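Local coordinates for protein osa (Shigella flexneri, PDB 4O7K), which suppresses the oncogenicity of Agrobacterium tumefaciens, acting as a plasmid fertility inhibition factor of the ParB/Srx superfamily, at residues L47-H52 with S143-A148. The protein carries 1 engineered substitution. Numbering follows the deposited sequence.
Sequences LPVPNH and SMWLLA. With PO4 (phosphate ion), chain C.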
loop_
_atom_site.group_PDB
_atom_site.type_symbol
_atom_site.label_atom_id
_atom_site.label_comp_id
_atom_site.label_asym_id
_atom_site.label_seq_id
_atom_site.Cartn_x
_atom_site.Cartn_y
_atom_site.Cartn_z
ATOM N N LEU A 47 -7.811 -7.708 6.188
ATOM C CA LEU A 47 -6.807 -8.043 5.178
ATOM C C LEU A 47 -6.194 -9.397 5.513
ATOM O O LEU A 47 -5.611 -9.563 6.581
ATOM C CB LEU A 47 -5.713 -6.959 5.095
ATOM C CG LEU A 47 -6.089 -5.590 4.523
ATOM C CD1 LEU A 47 -6.847 -4.797 5.567
ATOM C CD2 LEU A 47 -4.839 -4.823 4.133
ATOM N N PRO A 48 -6.348 -10.376 4.609
ATOM C CA PRO A 48 -5.687 -11.671 4.803
ATOM C C PRO A 48 -4.177 -11.475 4.781
ATOM O O PRO A 48 -3.694 -10.708 3.945
ATOM C CB PRO A 48 -6.143 -12.501 3.599
ATOM C CG PRO A 48 -7.295 -11.730 2.981
ATOM C CD PRO A 48 -7.065 -10.297 3.326
ATOM N N VAL A 49 -3.462 -12.133 5.690
ATOM C CA VAL A 49 -2.001 -12.082 5.729
ATOM C C VAL A 49 -1.468 -13.502 5.749
ATOM O O VAL A 49 -1.713 -14.225 6.716
ATOM C CB VAL A 49 -1.476 -11.350 6.967
ATOM C CG1 VAL A 49 0.017 -11.140 6.839
ATOM C CG2 VAL A 49 -2.196 -10.028 7.163
ATOM N N PRO A 50 -0.749 -13.913 4.689
ATOM C CA PRO A 50 -0.268 -15.300 4.580
ATOM C C PRO A 50 0.480 -15.773 5.816
ATOM O O PRO A 50 1.409 -15.088 6.249
ATOM C CB PRO A 50 0.674 -15.254 3.376
ATOM C CG PRO A 50 0.165 -14.114 2.548
ATOM C CD PRO A 50 -0.356 -13.095 3.526
ATOM N N ASN A 51 0.051 -16.907 6.377
ATOM C CA ASN A 51 0.709 -17.538 7.526
ATOM C C ASN A 51 0.778 -16.627 8.744
ATOM O O ASN A 51 1.748 -16.647 9.501
ATOM C CB ASN A 51 2.120 -17.999 7.144
ATOM C CG ASN A 51 2.139 -18.807 5.859
ATOM O OD1 ASN A 51 2.871 -18.489 4.920
ATOM N ND2 ASN A 51 1.316 -19.847 5.804
ATOM N N HIS A 52 -0.274 -15.845 8.945
ATOM C CA HIS A 52 -0.254 -14.790 9.943
ATOM C C HIS A 52 -1.693 -14.471 10.327
ATOM O O HIS A 52 -2.603 -14.689 9.530
ATOM C CB HIS A 52 0.475 -13.557 9.370
ATOM C CG HIS A 52 0.708 -12.450 10.353
ATOM N ND1 HIS A 52 -0.269 -11.540 10.699
ATOM C CD2 HIS A 52 1.825 -12.076 11.025
ATOM C CE1 HIS A 52 0.226 -10.676 11.570
ATOM N NE2 HIS A 52 1.495 -10.977 11.781
ATOM N N SER A 143 3.137 0.619 5.321
ATOM C CA SER A 143 3.239 0.066 3.962
ATOM C C SER A 143 4.319 -1.012 3.891
ATOM O O SER A 143 4.140 -2.036 3.220
ATOM C CB SER A 143 3.550 1.168 2.930
ATOM O OG SER A 143 2.484 2.101 2.811
ATOM N N MET A 144 5.441 -0.784 4.573
ATOM C CA MET A 144 6.506 -1.786 4.626
ATOM C C MET A 144 6.024 -3.074 5.290
ATOM O O MET A 144 6.346 -4.180 4.848
ATOM C CB MET A 144 7.727 -1.251 5.382
ATOM C CG MET A 144 8.435 -0.085 4.711
ATOM S SD MET A 144 9.871 0.378 5.695
ATOM C CE MET A 144 10.316 1.964 4.959
ATOM N N TRP A 145 5.265 -2.914 6.368
ATOM C CA TRP A 145 4.752 -4.057 7.114
ATOM C C TRP A 145 3.918 -4.925 6.173
ATOM O O TRP A 145 4.149 -6.129 6.064
ATOM C CB TRP A 145 3.928 -3.591 8.325
ATOM C CG TRP A 145 3.528 -4.717 9.273
ATOM C CD1 TRP A 145 4.198 -5.129 10.398
ATOM C CD2 TRP A 145 2.375 -5.567 9.164
ATOM N NE1 TRP A 145 3.530 -6.177 10.993
ATOM C CE2 TRP A 145 2.409 -6.466 10.254
ATOM C CE3 TRP A 145 1.318 -5.656 8.246
ATOM C CZ2 TRP A 145 1.429 -7.434 10.454
ATOM C CZ3 TRP A 145 0.347 -6.617 8.448
ATOM C CH2 TRP A 145 0.407 -7.495 9.548
ATOM N N LEU A 146 2.996 -4.291 5.446
ATOM C CA LEU A 146 2.102 -5.005 4.537
ATOM C C LEU A 146 2.890 -5.696 3.440
ATOM O O LEU A 146 2.637 -6.852 3.112
ATOM C CB LEU A 146 1.058 -4.053 3.923
ATOM C CG LEU A 146 0.024 -3.418 4.867
ATOM C CD1 LEU A 146 -0.556 -2.151 4.250
ATOM C CD2 LEU A 146 -1.091 -4.402 5.177
ATOM N N LEU A 147 3.862 -4.985 2.887
ATOM C CA LEU A 147 4.676 -5.526 1.802
ATOM C C LEU A 147 5.535 -6.706 2.272
ATOM O O LEU A 147 5.586 -7.757 1.620
ATOM C CB LEU A 147 5.547 -4.423 1.212
ATOM C CG LEU A 147 4.779 -3.408 0.371
ATOM C CD1 LEU A 147 5.748 -2.357 -0.159
ATOM C CD2 LEU A 147 4.035 -4.113 -0.770
ATOM N N ALA A 148 6.189 -6.534 3.416
ATOM C CA ALA A 148 7.054 -7.579 3.960
ATOM C C ALA A 148 6.235 -8.803 4.350
ATOM O O ALA A 148 6.742 -9.925 4.324
ATOM C CB ALA A 148 7.849 -7.057 5.161
HETATM P P PO4 C . 4.667 -9.530 13.058
HETATM O O1 PO4 C . 5.381 -8.314 12.485
HETATM O O2 PO4 C . 4.642 -10.642 12.036
HETATM O O3 PO4 C . 5.376 -10.025 14.296
HETATM O O4 PO4 C . 3.256 -9.154 13.439
#
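L47, at the end of strand 44-47, meets L146 of helix 140-148 through one methyl from each side chain. L47 CD2 lies 3.9 Å from L146 CD2, and the two side chains cross at about a right angle. M57 of the adjacent strand 55-58 touches both leucines. V49 opens a type II beta turn that ends at H52. Its CG2 approaches the far end of the W145 indole, 4.3 Å from W145 CH2. H52 CG is anti to the backbone N (chi1 -173°), as is that of W145, and the two side chains reach toward each other from opposite directions. The rings form an offset edge-to-face pair, with planes at 80° and the W145 edge directed at the H52 face. H52 CE1 and W145 CZ2 are 3.6 Å apart.

Both rings also donate to one phosphate ion, probably from the crystallisation liquor. H52 NE2 bonds to O4 of the phosphate at 3.0 Å, nearly straight at 169° and in the imidazole plane. W145 NE1 makes a longer, more bent bond to phosphate O1 at 3.2 Å. The phosphate is also hydrogen-bonded to H149 NE2. The H149 ring stacks on W145 and meets H52 edge-to-face, while F110 also stacks on W145. Leucine, valine and ring packing thus joins the end of strand 44-47 and the following turn to helix 140-148, and the N-H donors of H52 and W145 converge beside it, consistent with a small anion-binding site.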